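Local structure of GH62 arabinofuranosidase (Podospora anserina, 4N4B) at residues D301-D313 against P324-C337. The protein probably removes terminal non-reducing alpha-L-arabinofuranoside residues from xylan, as a secreted glycoside hydrolase of family 62 with a beta-propeller fold. Sequence-based numbering, arbitrary orientation. Where two conformers were deposited one is given.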
loop_
_atom_site.group_PDB
_atom_site.type_symbol
_atom_site.label_atom_id
_atom_site.label_comp_id
_atom_site.label_asym_id
_atom_site.label_seq_id
_atom_site.Cartn_x
_atom_site.Cartn_y
_atom_site.Cartn_z
ATOM N N ASP A 301 -5.340 8.820 -11.589
ATOM C CA ASP A 301 -6.411 9.403 -12.387
ATOM C C ASP A 301 -7.730 9.299 -11.621
ATOM O O ASP A 301 -8.323 8.224 -11.528
ATOM C CB ASP A 301 -6.525 8.692 -13.736
ATOM C CG ASP A 301 -7.715 9.167 -14.546
ATOM O OD1 ASP A 301 -8.376 10.138 -14.122
ATOM O OD2 ASP A 301 -7.990 8.569 -15.608
ATOM N N PRO A 302 -8.177 10.422 -11.067
ATOM C CA PRO A 302 -9.333 10.459 -10.237
ATOM C C PRO A 302 -10.583 10.116 -11.036
ATOM O O PRO A 302 -11.607 9.765 -10.407
ATOM C CB PRO A 302 -9.397 11.909 -9.696
ATOM C CG PRO A 302 -8.668 12.695 -10.703
ATOM C CD PRO A 302 -7.609 11.803 -11.282
ATOM N N CYS A 303 -10.533 10.073 -12.345
ATOM C CA CYS A 303 -11.744 9.725 -13.150
ATOM C C CYS A 303 -11.946 8.227 -13.354
ATOM O O CYS A 303 -12.996 7.807 -13.834
ATOM C CB CYS A 303 -11.683 10.458 -14.495
ATOM S SG CYS A 303 -11.300 12.274 -14.311
ATOM N N ASN A 304 -10.916 7.435 -12.973
ATOM C CA ASN A 304 -10.937 6.032 -13.241
ATOM C C ASN A 304 -10.201 5.250 -12.141
ATOM O O ASN A 304 -9.270 4.497 -12.458
ATOM C CB ASN A 304 -10.285 5.766 -14.605
ATOM C CG ASN A 304 -11.078 6.366 -15.746
ATOM O OD1 ASN A 304 -12.106 5.815 -16.158
ATOM N ND2 ASN A 304 -10.576 7.481 -16.273
ATOM N N ILE A 305 -10.609 5.472 -10.916
ATOM C CA ILE A 305 -9.974 4.796 -9.757
ATOM C C ILE A 305 -10.393 3.313 -9.638
ATOM O O ILE A 305 -11.580 3.050 -9.576
ATOM C CB ILE A 305 -10.223 5.552 -8.477
ATOM C CG1 ILE A 305 -9.551 6.905 -8.497
ATOM C CG2 ILE A 305 -9.705 4.719 -7.278
ATOM C CD1 ILE A 305 -9.976 7.816 -7.452
ATOM N N ARG A 306 -9.413 2.422 -9.609
ATOM C CA ARG A 306 -9.630 1.056 -9.207
ATOM C C ARG A 306 -8.550 0.787 -8.153
ATOM O O ARG A 306 -7.408 1.309 -8.212
ATOM C CB ARG A 306 -9.389 0.142 -10.401
ATOM C CG ARG A 306 -10.371 0.334 -11.605
ATOM C CD ARG A 306 -9.849 1.306 -12.580
ATOM N NE ARG A 306 -8.762 0.700 -13.348
ATOM C CZ ARG A 306 -7.763 1.337 -13.947
ATOM N NH1 ARG A 306 -7.624 2.718 -13.898
ATOM N NH2 ARG A 306 -6.900 0.627 -14.615
ATOM N N PHE A 307 -8.922 0.002 -7.163
ATOM C CA PHE A 307 -8.126 -0.167 -5.923
ATOM C C PHE A 307 -8.002 -1.682 -5.689
ATOM O O PHE A 307 -9.046 -2.376 -5.497
ATOM C CB PHE A 307 -8.790 0.545 -4.783
ATOM C CG PHE A 307 -8.064 0.524 -3.454
ATOM C CD1 PHE A 307 -7.037 1.423 -3.174
ATOM C CD2 PHE A 307 -8.490 -0.303 -2.425
ATOM C CE1 PHE A 307 -6.436 1.479 -1.935
ATOM C CE2 PHE A 307 -7.887 -0.263 -1.189
ATOM C CZ PHE A 307 -6.810 0.589 -0.915
ATOM N N MET A 308 -6.808 -2.263 -5.818
ATOM C CA MET A 308 -6.587 -3.648 -5.457
ATOM C C MET A 308 -6.505 -3.694 -3.962
ATOM O O MET A 308 -5.738 -2.930 -3.384
ATOM C CB MET A 308 -5.323 -4.162 -6.116
ATOM C CG MET A 308 -5.301 -5.676 -6.155
ATOM S SD MET A 308 -3.767 -6.314 -6.826
ATOM C CE MET A 308 -4.196 -7.956 -7.279
ATOM N N TYR A 309 -7.241 -4.601 -3.325
ATOM C CA TYR A 309 -7.312 -4.669 -1.859
ATOM C C TYR A 309 -7.276 -6.065 -1.390
ATOM O O TYR A 309 -7.473 -7.032 -2.115
ATOM C CB TYR A 309 -8.526 -3.904 -1.366
ATOM C CG TYR A 309 -9.816 -4.720 -1.544
ATOM C CD1 TYR A 309 -10.463 -4.850 -2.764
ATOM C CD2 TYR A 309 -10.394 -5.379 -0.464
ATOM C CE1 TYR A 309 -11.623 -5.574 -2.927
ATOM C CE2 TYR A 309 -11.581 -6.076 -0.596
ATOM C CZ TYR A 309 -12.159 -6.160 -1.842
ATOM O OH TYR A 309 -13.387 -6.876 -1.927
ATOM N N GLN A 310 -7.078 -6.215 -0.087
ATOM C CA GLN A 310 -7.151 -7.525 0.582
ATOM C C GLN A 310 -8.422 -7.612 1.434
ATOM O O GLN A 310 -8.813 -6.666 2.119
ATOM C CB GLN A 310 -5.908 -7.784 1.421
ATOM C CG GLN A 310 -5.723 -6.884 2.593
ATOM C CD GLN A 310 -4.477 -7.206 3.376
ATOM O OE1 GLN A 310 -3.484 -7.702 2.885
ATOM N NE2 GLN A 310 -4.513 -6.857 4.682
ATOM N N GLY A 311 -8.942 -8.801 1.368
ATOM C CA GLY A 311 -10.089 -9.152 2.149
ATOM C C GLY A 311 -9.996 -10.589 2.675
ATOM O O GLY A 311 -9.152 -11.273 2.339
ATOM N N MET A 312 -10.968 -10.975 3.469
ATOM C CA MET A 312 -11.022 -12.316 4.008
ATOM C C MET A 312 -12.444 -12.665 4.454
ATOM O O MET A 312 -13.234 -11.844 4.794
ATOM C CB MET A 312 -10.059 -12.510 5.193
ATOM C CG MET A 312 -10.337 -11.589 6.322
ATOM S SD MET A 312 -9.354 -11.939 7.795
ATOM C CE MET A 312 -10.578 -12.935 8.669
ATOM N N ASP A 313 -12.668 -13.963 4.476
ATOM C CA ASP A 313 -13.930 -14.502 5.005
ATOM C C ASP A 313 -14.191 -13.927 6.390
ATOM O O ASP A 313 -13.427 -14.108 7.226
ATOM C CB ASP A 313 -13.843 -16.018 5.060
ATOM C CG ASP A 313 -15.157 -16.701 5.548
ATOM O OD1 ASP A 313 -15.972 -16.113 6.164
ATOM O OD2 ASP A 313 -15.233 -17.879 5.300
ATOM N N PRO A 324 -6.747 -15.924 6.241
ATOM C CA PRO A 324 -6.830 -16.269 4.822
ATOM C C PRO A 324 -7.113 -15.055 3.911
ATOM O O PRO A 324 -8.114 -14.957 3.211
ATOM C CB PRO A 324 -8.013 -17.289 4.810
ATOM C CG PRO A 324 -8.865 -16.791 5.842
ATOM C CD PRO A 324 -7.985 -16.306 6.964
ATOM N N TRP A 325 -6.180 -14.140 3.925
ATOM C CA TRP A 325 -6.270 -12.956 3.097
ATOM C C TRP A 325 -6.127 -13.292 1.603
ATOM O O TRP A 325 -5.308 -14.057 1.239
ATOM C CB TRP A 325 -5.197 -11.908 3.493
ATOM C CG TRP A 325 -5.314 -11.324 4.823
ATOM C CD1 TRP A 325 -4.622 -11.692 5.903
ATOM C CD2 TRP A 325 -6.243 -10.332 5.259
ATOM N NE1 TRP A 325 -4.988 -10.971 6.984
ATOM C CE2 TRP A 325 -6.012 -10.141 6.630
ATOM C CE3 TRP A 325 -7.222 -9.562 4.623
ATOM C CZ2 TRP A 325 -6.696 -9.214 7.367
ATOM C CZ3 TRP A 325 -7.923 -8.648 5.355
ATOM C CH2 TRP A 325 -7.648 -8.467 6.724
ATOM N N ARG A 326 -7.011 -12.683 0.815
ATOM C CA ARG A 326 -7.074 -12.796 -0.624
ATOM C C ARG A 326 -7.232 -11.400 -1.221
ATOM O O ARG A 326 -7.730 -10.548 -0.610
ATOM C CB ARG A 326 -8.282 -13.672 -1.069
ATOM C CG ARG A 326 -8.471 -15.030 -0.374
ATOM C CD ARG A 326 -7.338 -15.989 -0.732
ATOM N NE ARG A 326 -7.454 -17.272 -0.043
ATOM C CZ ARG A 326 -6.729 -17.638 0.992
ATOM N NH1 ARG A 326 -5.811 -16.871 1.490
ATOM N NH2 ARG A 326 -6.887 -18.835 1.504
ATOM N N LEU A 327 -6.817 -11.278 -2.467
ATOM C CA LEU A 327 -6.871 -9.988 -3.168
ATOM C C LEU A 327 -7.983 -9.947 -4.195
ATOM O O LEU A 327 -8.193 -10.852 -4.903
ATOM C CB LEU A 327 -5.529 -9.637 -3.872
ATOM C CG LEU A 327 -4.231 -9.759 -3.061
ATOM C CD1 LEU A 327 -3.028 -9.340 -3.924
ATOM C CD2 LEU A 327 -4.340 -8.909 -1.786
ATOM N N GLY A 328 -8.656 -8.812 -4.217
ATOM C CA GLY A 328 -9.622 -8.451 -5.218
ATOM C C GLY A 328 -9.444 -7.006 -5.625
ATOM O O GLY A 328 -8.484 -6.345 -5.255
ATOM N N PHE A 329 -10.440 -6.530 -6.362
ATOM C CA PHE A 329 -10.446 -5.116 -6.781
ATOM C C PHE A 329 -11.757 -4.495 -6.463
ATOM O O PHE A 329 -12.823 -5.121 -6.679
ATOM C CB PHE A 329 -10.237 -4.947 -8.329
ATOM C CG PHE A 329 -8.949 -5.513 -8.888
ATOM C CD1 PHE A 329 -7.851 -4.724 -8.881
ATOM C CD2 PHE A 329 -8.822 -6.784 -9.344
ATOM C CE1 PHE A 329 -6.648 -5.148 -9.465
ATOM C CE2 PHE A 329 -7.606 -7.225 -9.886
ATOM C CZ PHE A 329 -6.554 -6.356 -9.892
ATOM N N ILE A 330 -11.728 -3.235 -6.077
ATOM C CA ILE A 330 -12.908 -2.346 -6.084
ATOM C C ILE A 330 -12.765 -1.297 -7.153
ATOM O O ILE A 330 -11.650 -0.738 -7.332
ATOM C CB ILE A 330 -13.259 -1.738 -4.717
ATOM C CG1 ILE A 330 -12.062 -1.119 -4.023
ATOM C CG2 ILE A 330 -13.939 -2.837 -3.863
ATOM C CD1 ILE A 330 -12.373 -0.488 -2.692
ATOM N N ALA A 331 -13.829 -1.062 -7.879
ATOM C CA ALA A 331 -13.913 -0.025 -8.920
ATOM C C ALA A 331 -14.840 1.048 -8.489
ATOM O O ALA A 331 -15.919 0.858 -7.970
ATOM C CB ALA A 331 -14.324 -0.637 -10.270
ATOM N N HIS A 332 -14.345 2.285 -8.641
ATOM C CA HIS A 332 -15.076 3.462 -8.174
ATOM C C HIS A 332 -16.293 3.764 -9.010
ATOM O O HIS A 332 -16.075 4.050 -10.207
ATOM C CB HIS A 332 -14.110 4.614 -8.122
ATOM C CG HIS A 332 -14.647 5.901 -7.639
ATOM N ND1 HIS A 332 -15.693 6.150 -6.785
ATOM C CD2 HIS A 332 -14.140 7.127 -7.964
ATOM C CE1 HIS A 332 -15.822 7.483 -6.626
ATOM N NE2 HIS A 332 -14.866 8.066 -7.338
ATOM N N ASN A 333 -17.481 3.688 -8.449
ATOM C CA ASN A 333 -18.779 3.822 -9.146
ATOM C C ASN A 333 -19.219 5.189 -9.441
ATOM O O ASN A 333 -20.056 5.323 -10.370
ATOM C CB ASN A 333 -19.965 3.057 -8.340
ATOM C CG ASN A 333 -19.824 1.678 -8.592
ATOM O OD1 ASN A 333 -19.206 1.271 -9.632
ATOM N ND2 ASN A 333 -20.355 0.900 -7.768
ATOM N N ASN A 334 -18.790 6.099 -8.621
ATOM C CA ASN A 334 -19.303 7.525 -8.697
ATOM C C ASN A 334 -18.195 8.556 -8.928
ATOM O O ASN A 334 -18.072 9.484 -8.150
ATOM C CB ASN A 334 -20.164 7.886 -7.500
ATOM C CG ASN A 334 -19.409 7.983 -6.211
ATOM O OD1 ASN A 334 -18.444 7.181 -5.939
ATOM N ND2 ASN A 334 -19.772 8.930 -5.355
ATOM N N PRO A 335 -17.469 8.394 -10.049
ATOM C CA PRO A 335 -16.390 9.367 -10.363
ATOM C C PRO A 335 -17.040 10.794 -10.511
ATOM O O PRO A 335 -18.189 10.917 -10.949
ATOM C CB PRO A 335 -15.797 8.859 -11.704
ATOM C CG PRO A 335 -16.905 8.138 -12.296
ATOM C CD PRO A 335 -17.542 7.393 -11.076
ATOM N N ALA A 336 -16.245 11.786 -10.137
ATOM C CA ALA A 336 -16.683 13.222 -10.146
ATOM C C ALA A 336 -16.066 14.011 -11.333
ATOM O O ALA A 336 -15.877 15.201 -11.166
ATOM C CB ALA A 336 -16.259 13.883 -8.858
ATOM N N CYS A 337 -15.732 13.328 -12.430
ATOM C CA CYS A 337 -15.071 13.877 -13.665
ATOM C C CYS A 337 -14.899 12.808 -14.725
ATOM O O CYS A 337 -14.951 11.579 -14.405
ATOM C CB CYS A 337 -13.650 14.317 -13.389
ATOM S SG CYS A 337 -12.520 12.957 -12.826
HETATM O O HOH W 1 -13.697 11.034 -9.056
HETATM O O HOH W 2 -14.325 5.445 -11.891
HETATM O O HOH W 3 -15.007 8.970 -15.278
HETATM O O HOH W 4 -10.759 -15.735 3.060
#
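Trp325 is sandwiched between Gln310 and Met312 at one end of an antiparallel strand pair, 306-311 with 326-332, in the propeller sheet that also takes in the N-terminal strand 28-30. The Gln310 amide stacks on one face of the indole, its plane 22° from the ring and NE2 3.7 Å above it. Over the opposite face, Met312 SD lies 3.9 Å from the centroid of the six-membered ring and 15° off its normal, a Met-aromatic contact; CG of the same residue adds a CH-pi contact. Chi1 of 59° sets Met312 CG between backbone N and carbonyl carbon, and the extended chi2 carries SD out over the indole. With an alanine here in place of Trp325 the indole is gone, which would probably open a gap between the Gln310 amide and the Met312 thioether and leave the thioether free to turn. Further along the sheet face that carries Gln310, Met308 CG reaches Phe329 CE1 at 3.6 Å. On the other face Tyr309 CE1 meets Ile330 CG2 at 3.7 Å, their side chains crossing at about a right angle.

Paired backbone bonds fix this register, from Gly311 with Arg326 to Phe307 with Ile330. In the second shell, Gln310 OE1 accepts from Asp49 N and NE2 donates to Ser284 OG, which fixes the amide near His285, a calcium-binding residue of this enzyme that holds no ion in this model. Tyr309 OH bonds Ser30 OG. Beyond the strands, a water donates to both Cys303 O and Cys337 O, beside the disulfide that ties the last modelled residue, Cys337, back to the turn at Asp301-Asn304: Cys303 SG to Cys337 SG, 2.0 Å.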